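Local coordinates for penicillin-binding protein 2B (Streptococcus pneumoniae, PDB 2WAD) that forms peptide cross-links between adjacent glycan strands of cell-wall peptidoglycan during peripheral growth and is a target of penicillin, at residues N329-N334 / K659-A664; I550-D555 / E561-I566. All blocks are in the same frame, centred on the assembly; numbering follows the deposited sequence.

Interaction 1 of 2, residues N329-N334 / K659-A664; sequences NSELGN and KNVGPA. Unlike the reference sequence in segment 329-334: Gly333 (reference Glu). Unlike the reference sequence in segment 659-664: Lys659 (reference Asn), Asn660 (reference Gly), Ala664 (reference Ser).
Glu331 reaches from the C-terminal end of helix 314-334 to Lys659 and Val661 at the start of helix 661-676. This joins the first and last helices of the transpeptidase domain, whose penicillin-recognising fold packs helices from both ends of its chain side by side. The CA atoms of Glu331 and Val661 are 8.7 Å apart, so side chains and one water make the contact.

The close-packed part is the buried Glu331-Val661 pair. The Glu331 chain bends at its second torsion (chi2 -71°), which turns the carboxylate to the helix start. There Val661 CG1 comes to 3.6 Å from Glu331 OE2. Tyr327, one turn back on helix 314-334, also touches the valine. The carboxylate is well supplied with donors. OE1 accepts from Asn654 ND2 and from a water, which lies 2.9 Å from Glu331 OE1. The same water donates to Lys659 O and accepts from Val661 N, so it ties the carboxylate to the first turn of the second helix. Asn660 is the N-cap of that helix: its OD1 accepts from Gly662 N at 3.0 Å.

The looser side is exposed and polar. Lys659 slides past Glu331 in the opposite direction, and its chain turns at the last torsion to bring in the ammonium. Lys659 NZ forms a salt bridge with Glu331 and donates to its OE2 at 3.0 Å, on the syn lone pair. The nearby positive charge probably favours the ionised carboxylate. Asn334 sits at the same rim, with its OD1 bound to Gly336 N. Asn334 ND2 donates to Glu331 OE2 at 3.2 Å; the bond is nearly straight (165°), and the amide hydrogen meets the oxygen from above the carboxylate plane.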
ATOM      1  N   ASN A 329      -6.320  -1.007 -24.893  1.00 34.30           N
ATOM      2  CA  ASN A 329      -5.775  -0.858 -26.246  1.00 35.55           C
ATOM      3  C   ASN A 329      -6.857  -0.798 -27.313  1.00 36.57           C
ATOM      4  O   ASN A 329      -6.732  -0.052 -28.273  1.00 35.34           O
ATOM      5  CB  ASN A 329      -4.786  -1.984 -26.586  1.00 37.57           C
ATOM      6  CG  ASN A 329      -3.377  -1.717 -26.063  1.00 38.41           C
ATOM      7  OD1 ASN A 329      -2.813  -0.629 -26.235  1.00 40.83           O
ATOM      8  ND2 ASN A 329      -2.813  -2.709 -25.412  1.00 33.91           N
ATOM      9  N   SER A 330      -7.922  -1.575 -27.143  1.00 38.16           N
ATOM     10  CA  SER A 330      -9.049  -1.507 -28.068  1.00 41.65           C
ATOM     11  C   SER A 330      -9.653  -0.103 -28.053  1.00 40.84           C
ATOM     12  O   SER A 330      -9.909   0.505 -29.106  1.00 40.70           O
ATOM     13  CB  SER A 330     -10.096  -2.559 -27.674  1.00 43.17           C
ATOM     14  OG  SER A 330     -11.002  -2.794 -28.736  1.00 48.93           O
ATOM     15  N   GLU A 331      -9.845   0.446 -26.854  1.00 40.52           N
ATOM     16  CA  GLU A 331     -10.420   1.791 -26.747  1.00 37.58           C
ATOM     17  C   GLU A 331      -9.460   2.863 -27.243  1.00 37.78           C
ATOM     18  O   GLU A 331      -9.885   3.930 -27.677  1.00 37.97           O
ATOM     19  CB  GLU A 331     -10.874   2.085 -25.321  1.00 36.20           C
ATOM     20  CG  GLU A 331     -12.007   1.196 -24.867  1.00 33.66           C
ATOM     21  CD  GLU A 331     -13.319   1.516 -25.565  1.00 43.20           C
ATOM     22  OE1 GLU A 331     -13.954   2.538 -25.219  1.00 44.17           O
ATOM     23  OE2 GLU A 331     -13.722   0.736 -26.461  1.00 38.63           O
ATOM     24  N   LEU A 332      -8.158   2.605 -27.176  1.00 38.45           N
ATOM     25  CA  LEU A 332      -7.225   3.486 -27.875  1.00 39.25           C
ATOM     26  C   LEU A 332      -7.338   3.319 -29.389  1.00 39.53           C
ATOM     27  O   LEU A 332      -7.190   4.283 -30.140  1.00 42.53           O
ATOM     28  CB  LEU A 332      -5.787   3.240 -27.444  1.00 39.37           C
ATOM     29  CG  LEU A 332      -5.286   3.789 -26.109  1.00 45.22           C
ATOM     30  CD1 LEU A 332      -3.811   3.433 -25.895  1.00 40.96           C
ATOM     31  CD2 LEU A 332      -5.504   5.280 -26.034  1.00 43.00           C
ATOM     32  N   GLY A 333      -7.624   2.094 -29.815  1.00 39.55           N
ATOM     33  CA  GLY A 333      -7.737   1.732 -31.227  1.00 39.67           C
ATOM     34  C   GLY A 333      -8.836   2.543 -31.887  1.00 40.79           C
ATOM     35  O   GLY A 333      -8.646   3.072 -32.978  1.00 38.80           O
ATOM     36  N   ASN A 334      -9.983   2.669 -31.220  1.00 41.40           N
ATOM     37  CA  ASN A 334     -11.113   3.370 -31.818  1.00 41.08           C
ATOM     38  C   ASN A 334     -11.181   4.830 -31.413  1.00 42.22           C
ATOM     39  O   ASN A 334     -12.035   5.557 -31.914  1.00 44.49           O
ATOM     40  CB  ASN A 334     -12.434   2.673 -31.493  1.00 41.48           C
ATOM     41  CG  ASN A 334     -12.730   2.668 -29.997  1.00 45.26           C
ATOM     42  OD1 ASN A 334     -12.521   3.674 -29.298  1.00 41.39           O
ATOM     43  ND2 ASN A 334     -13.196   1.528 -29.502  1.00 36.33           N
ATOM     44  N   LYS A 659     -20.636   2.405 -27.315  1.00 69.45           N
ATOM     45  CA  LYS A 659     -20.685   1.281 -26.383  1.00 66.61           C
ATOM     46  C   LYS A 659     -19.927   1.579 -25.088  1.00 63.37           C
ATOM     47  O   LYS A 659     -18.891   2.235 -25.124  1.00 64.61           O
ATOM     48  CB  LYS A 659     -20.168  -0.004 -27.032  1.00 67.39           C
ATOM     49  CG  LYS A 659     -18.671   0.004 -27.286  1.00 68.20           C
ATOM     50  CD  LYS A 659     -18.125  -1.388 -27.572  1.00 71.05           C
ATOM     51  CE  LYS A 659     -16.782  -1.280 -28.285  1.00 72.92           C
ATOM     52  NZ  LYS A 659     -16.179   0.067 -28.023  1.00 78.37           N
ATOM     53  N   ASN A 660     -20.437   1.108 -23.952  1.00 58.74           N
ATOM     54  CA  ASN A 660     -19.800   1.357 -22.647  1.00 54.40           C
ATOM     55  C   ASN A 660     -19.104   0.099 -22.142  1.00 49.00           C
ATOM     56  O   ASN A 660     -19.748  -0.841 -21.690  1.00 48.46           O
ATOM     57  CB  ASN A 660     -20.820   1.839 -21.599  1.00 54.50           C
ATOM     58  CG  ASN A 660     -20.157   2.465 -20.364  1.00 55.94           C
ATOM     59  OD1 ASN A 660     -19.247   1.896 -19.747  1.00 53.47           O
ATOM     60  ND2 ASN A 660     -20.587   3.675 -20.031  1.00 56.76           N
ATOM     61  N   VAL A 661     -17.782   0.077 -22.221  1.00 45.09           N
ATOM     62  CA  VAL A 661     -17.036  -1.129 -21.854  1.00 40.90           C
ATOM     63  C   VAL A 661     -16.952  -1.379 -20.350  1.00 39.68           C
ATOM     64  O   VAL A 661     -16.534  -2.453 -19.931  1.00 38.09           O
ATOM     65  CB  VAL A 661     -15.628  -1.143 -22.481  1.00 42.63           C
ATOM     66  CG1 VAL A 661     -15.719  -0.984 -24.021  1.00 41.32           C
ATOM     67  CG2 VAL A 661     -14.749  -0.031 -21.904  1.00 38.84           C
ATOM     68  N   GLY A 662     -17.389  -0.425 -19.533  1.00 37.35           N
ATOM     69  CA  GLY A 662     -17.266  -0.572 -18.080  1.00 37.88           C
ATOM     70  C   GLY A 662     -17.919  -1.836 -17.550  1.00 33.76           C
ATOM     71  O   GLY A 662     -17.261  -2.665 -16.949  1.00 36.24           O
ATOM     72  N   PRO A 663     -19.225  -1.988 -17.760  1.00 34.39           N
ATOM     73  CA  PRO A 663     -19.958  -3.187 -17.357  1.00 35.57           C
ATOM     74  C   PRO A 663     -19.372  -4.464 -17.957  1.00 35.66           C
ATOM     75  O   PRO A 663     -19.380  -5.509 -17.305  1.00 37.72           O
ATOM     76  CB  PRO A 663     -21.360  -2.951 -17.939  1.00 38.99           C
ATOM     77  CG  PRO A 663     -21.473  -1.427 -18.041  1.00 37.60           C
ATOM     78  CD  PRO A 663     -20.104  -0.926 -18.303  1.00 34.80           C
ATOM     79  N   ALA A 664     -18.832  -4.386 -19.174  1.00 35.93           N
ATOM     80  CA  ALA A 664     -18.324  -5.588 -19.852  1.00 34.46           C
ATOM     81  C   ALA A 664     -17.012  -6.022 -19.204  1.00 32.54           C
ATOM     82  O   ALA A 664     -16.742  -7.215 -19.028  1.00 34.64           O
ATOM     83  CB  ALA A 664     -18.133  -5.332 -21.357  1.00 33.01           C
TER
HETATM   84  O   HOH W   1     -16.408   2.344 -23.741  1.00 49.39           O

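Interaction 2 of 2, residues I550-D555 / E561-I566; sequences IYDNND and ELIQAI. Unlike the reference sequence in segment 550-555: Asp552 (reference Gly). Unlike the reference sequence in segment 561-566: Glu561 (reference Asp), Ala565 (reference Gln), Ile566 (reference Leu).
Ile550 and Gln564 hold each other by two backbone hydrogen bonds. Ile550 N donates to Gln564 O at 2.8 Å and almost in line (175°). Gln564 N returns a longer bond, 3.2 Å, to Ile550 O. Ile563 N also donates to Ile550 O, at 2.8 Å, so this one carbonyl takes two neighbouring N-H groups. Further along, Asp552 N donates to Glu561 O at 2.8 Å.

The double grip on Ile550 O marks a classic beta bulge, with Ile563 and Gln564 both set against Ile550. It lies in the antiparallel hairpin of strands 547-553 and 559-565. Strand 559-565 lies at one edge of a small mixed sheet, and strand 307-310 runs on the far side of strand 547-553. The bulge shifts the register by one residue and turns the chain at Ile563. Tyr551 is then opposite Leu562, as a non-hydrogen-bonded pair with diverging side chains.

Side chains pack around these bonds. Leu562 CG lies anti to the backbone N (chi1 -177°), and the branch end CD1 folds over one face of the Tyr551 ring. This CH-pi contact puts Leu562 CD1 4.0 Å from the ring centroid, offset toward the rim. Tyr551 OH is hydrogen-bonded to Glu548, which anchors the far end of the ring. Ile563 leans across the first strand instead, with its CD1 3.4 Å from Asp552 CB. The Asp552 carboxylate forms a salt bridge with Lys306. At the other end, Ile550 CD1 and Ile566 CG1 approach to 4.5 Å.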
ATOM      1  N   ILE A 550      -0.664 -15.423   8.680  1.00 33.97           N
ATOM      2  CA  ILE A 550       0.758 -15.495   9.004  1.00 34.73           C
ATOM      3  C   ILE A 550       1.109 -16.958   9.178  1.00 35.97           C
ATOM      4  O   ILE A 550       0.384 -17.676   9.860  1.00 36.36           O
ATOM      5  CB  ILE A 550       1.092 -14.723  10.285  1.00 34.27           C
ATOM      6  CG1 ILE A 550       0.804 -13.224  10.089  1.00 38.04           C
ATOM      7  CG2 ILE A 550       2.527 -14.988  10.701  1.00 30.95           C
ATOM      8  CD1 ILE A 550      -0.357 -12.719  10.910  1.00 33.38           C
ATOM      9  N   TYR A 551       2.215 -17.390   8.579  1.00 38.55           N
ATOM     10  CA  TYR A 551       2.594 -18.798   8.580  1.00 38.87           C
ATOM     11  C   TYR A 551       3.981 -19.002   9.159  1.00 41.78           C
ATOM     12  O   TYR A 551       4.823 -18.102   9.099  1.00 43.55           O
ATOM     13  CB  TYR A 551       2.559 -19.344   7.150  1.00 37.82           C
ATOM     14  CG  TYR A 551       1.155 -19.422   6.602  1.00 38.74           C
ATOM     15  CD1 TYR A 551       0.562 -20.650   6.341  1.00 41.68           C
ATOM     16  CD2 TYR A 551       0.409 -18.269   6.377  1.00 36.36           C
ATOM     17  CE1 TYR A 551      -0.726 -20.732   5.849  1.00 41.01           C
ATOM     18  CE2 TYR A 551      -0.890 -18.341   5.901  1.00 35.35           C
ATOM     19  CZ  TYR A 551      -1.442 -19.579   5.641  1.00 30.79           C
ATOM     20  OH  TYR A 551      -2.720 -19.681   5.186  1.00 35.69           O
ATOM     21  N   ASP A 552       4.203 -20.194   9.710  1.00 43.14           N
ATOM     22  CA  ASP A 552       5.502 -20.592  10.227  1.00 45.80           C
ATOM     23  C   ASP A 552       6.384 -21.038   9.075  1.00 46.59           C
ATOM     24  O   ASP A 552       5.899 -21.221   7.952  1.00 46.73           O
ATOM     25  CB  ASP A 552       5.339 -21.761  11.194  1.00 46.72           C
ATOM     26  CG  ASP A 552       6.460 -21.837  12.200  1.00 51.38           C
ATOM     27  OD1 ASP A 552       7.392 -20.998  12.149  1.00 54.51           O
ATOM     28  OD2 ASP A 552       6.402 -22.747  13.050  1.00 60.31           O
ATOM     29  N   ASN A 553       7.675 -21.178   9.367  1.00 47.32           N
ATOM     30  CA  ASN A 553       8.648 -21.783   8.463  1.00 49.09           C
ATOM     31  C   ASN A 553       8.680 -23.294   8.625  1.00 50.05           C
ATOM     32  O   ASN A 553       8.531 -23.801   9.735  1.00 52.21           O
ATOM     33  CB  ASN A 553      10.046 -21.221   8.722  1.00 47.65           C
ATOM     34  CG  ASN A 553      10.184 -19.789   8.253  1.00 45.39           C
ATOM     35  OD1 ASN A 553      10.558 -18.901   9.017  1.00 45.31           O
ATOM     36  ND2 ASN A 553       9.873 -19.555   6.990  1.00 40.73           N
ATOM     37  N   ASN A 554       8.861 -24.008   7.519  1.00 52.10           N
ATOM     38  CA  ASN A 554       9.006 -25.463   7.557  1.00 52.89           C
ATOM     39  C   ASN A 554      10.466 -25.860   7.728  1.00 54.06           C
ATOM     40  O   ASN A 554      11.316 -24.990   7.907  1.00 54.15           O
ATOM     41  CB  ASN A 554       8.347 -26.137   6.339  1.00 51.53           C
ATOM     42  CG  ASN A 554       8.993 -25.761   5.005  1.00 48.11           C
ATOM     43  OD1 ASN A 554      10.130 -25.294   4.937  1.00 44.02           O
ATOM     44  ND2 ASN A 554       8.257 -25.992   3.926  1.00 44.65           N
ATOM     45  N   ASP A 555      10.743 -27.164   7.688  1.00 57.01           N
ATOM     46  CA  ASP A 555      12.103 -27.701   7.772  1.00 59.03           C
ATOM     47  C   ASP A 555      13.112 -26.941   6.930  1.00 58.80           C
ATOM     48  O   ASP A 555      14.148 -26.505   7.424  1.00 58.72           O
ATOM     49  CB  ASP A 555      12.129 -29.137   7.246  1.00 61.78           C
ATOM     50  CG  ASP A 555      11.694 -30.149   8.282  1.00 65.12           C
ATOM     51  OD1 ASP A 555      12.157 -30.047   9.439  1.00 64.54           O
ATOM     52  OD2 ASP A 555      10.896 -31.042   7.919  1.00 69.18           O
ATOM     53  N   GLU A 561       3.417 -23.937   8.242  1.00 51.54           N
ATOM     54  CA  GLU A 561       2.023 -24.073   8.661  1.00 51.85           C
ATOM     55  C   GLU A 561       1.375 -22.835   9.294  1.00 49.01           C
ATOM     56  O   GLU A 561       2.061 -21.988   9.864  1.00 48.93           O
ATOM     57  CB  GLU A 561       1.891 -25.271   9.596  1.00 52.78           C
ATOM     58  CG  GLU A 561       0.538 -25.947   9.479  1.00 60.88           C
ATOM     59  CD  GLU A 561       0.463 -27.241  10.267  1.00 67.12           C
ATOM     60  OE1 GLU A 561       1.517 -27.726  10.750  1.00 65.78           O
ATOM     61  OE2 GLU A 561      -0.666 -27.763  10.400  1.00 68.24           O
ATOM     62  N   LEU A 562       0.049 -22.752   9.213  1.00 46.83           N
ATOM     63  CA  LEU A 562      -0.708 -21.599   9.714  1.00 46.13           C
ATOM     64  C   LEU A 562      -0.443 -21.213  11.173  1.00 46.43           C
ATOM     65  O   LEU A 562      -0.694 -21.995  12.091  1.00 47.49           O
ATOM     66  CB  LEU A 562      -2.206 -21.817   9.515  1.00 42.66           C
ATOM     67  CG  LEU A 562      -3.099 -20.640   9.933  1.00 45.66           C
ATOM     68  CD1 LEU A 562      -2.815 -19.365   9.146  1.00 39.21           C
ATOM     69  CD2 LEU A 562      -4.579 -20.972   9.880  1.00 44.58           C
ATOM     70  N   ILE A 563       0.059 -20.003  11.401  1.00 46.45           N
ATOM     71  CA  ILE A 563       0.166 -19.515  12.774  1.00 46.00           C
ATOM     72  C   ILE A 563      -1.140 -18.823  13.159  1.00 46.58           C
ATOM     73  O   ILE A 563      -1.720 -19.115  14.204  1.00 46.93           O
ATOM     74  CB  ILE A 563       1.342 -18.539  12.978  1.00 45.28           C
ATOM     75  CG1 ILE A 563       2.671 -19.184  12.588  1.00 45.28           C
ATOM     76  CG2 ILE A 563       1.395 -18.051  14.421  1.00 48.48           C
ATOM     77  CD1 ILE A 563       2.852 -20.566  13.148  1.00 56.06           C
ATOM     78  N   GLN A 564      -1.611 -17.925  12.300  1.00 45.07           N
ATOM     79  CA  GLN A 564      -2.775 -17.097  12.605  1.00 45.96           C
ATOM     80  C   GLN A 564      -3.368 -16.472  11.338  1.00 44.17           C
ATOM     81  O   GLN A 564      -2.691 -15.746  10.619  1.00 44.26           O
ATOM     82  CB  GLN A 564      -2.367 -15.981  13.571  1.00 46.31           C
ATOM     83  CG  GLN A 564      -3.431 -14.922  13.820  1.00 49.30           C
ATOM     84  CD  GLN A 564      -2.937 -13.826  14.745  1.00 55.71           C
ATOM     85  OE1 GLN A 564      -2.160 -14.072  15.673  1.00 61.13           O
ATOM     86  NE2 GLN A 564      -3.391 -12.603  14.506  1.00 62.69           N
ATOM     87  N   ALA A 565      -4.634 -16.756  11.066  1.00 43.20           N
ATOM     88  CA  ALA A 565      -5.299 -16.178   9.910  1.00 42.72           C
ATOM     89  C   ALA A 565      -5.637 -14.724  10.216  1.00 43.79           C
ATOM     90  O   ALA A 565      -5.839 -14.368  11.368  1.00 43.30           O
ATOM     91  CB  ALA A 565      -6.563 -16.946   9.593  1.00 42.32           C
ATOM     92  N   ILE A 566      -5.698 -13.879   9.193  1.00 43.67           N
ATOM     93  CA  ILE A 566      -6.110 -12.501   9.408  1.00 43.43           C
ATOM     94  C   ILE A 566      -7.625 -12.423   9.423  1.00 45.21           C
ATOM     95  O   ILE A 566      -8.306 -12.668   8.420  1.00 44.65           O
ATOM     96  CB  ILE A 566      -5.488 -11.531   8.394  1.00 44.00           C
ATOM     97  CG1 ILE A 566      -4.007 -11.331   8.739  1.00 46.89           C
ATOM     98  CG2 ILE A 566      -6.230 -10.190   8.416  1.00 38.00           C
ATOM     99  CD1 ILE A 566      -3.196 -10.832   7.573  1.00 55.77           C
TER

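Both interactions belong to the transpeptidase region, but they share no secondary-structure element. Their centres are 43 Å apart, and their nearest atoms are about 29 Å apart. Interaction 1 brings together the two ends of the domain, 325 residues apart in sequence. Interaction 2 is local, within one hairpin that falls between those ends in the chain. Interaction 1 is partly buried: it has a small interface built on a carboxylate, a lysine ammonium and a water. Interaction 2 is a surface contact with a larger interface. Main-chain hydrogen bonds carry it, and apolar side chains fill in around them. Both lie away from Ser386, the probable acyl-ester serine.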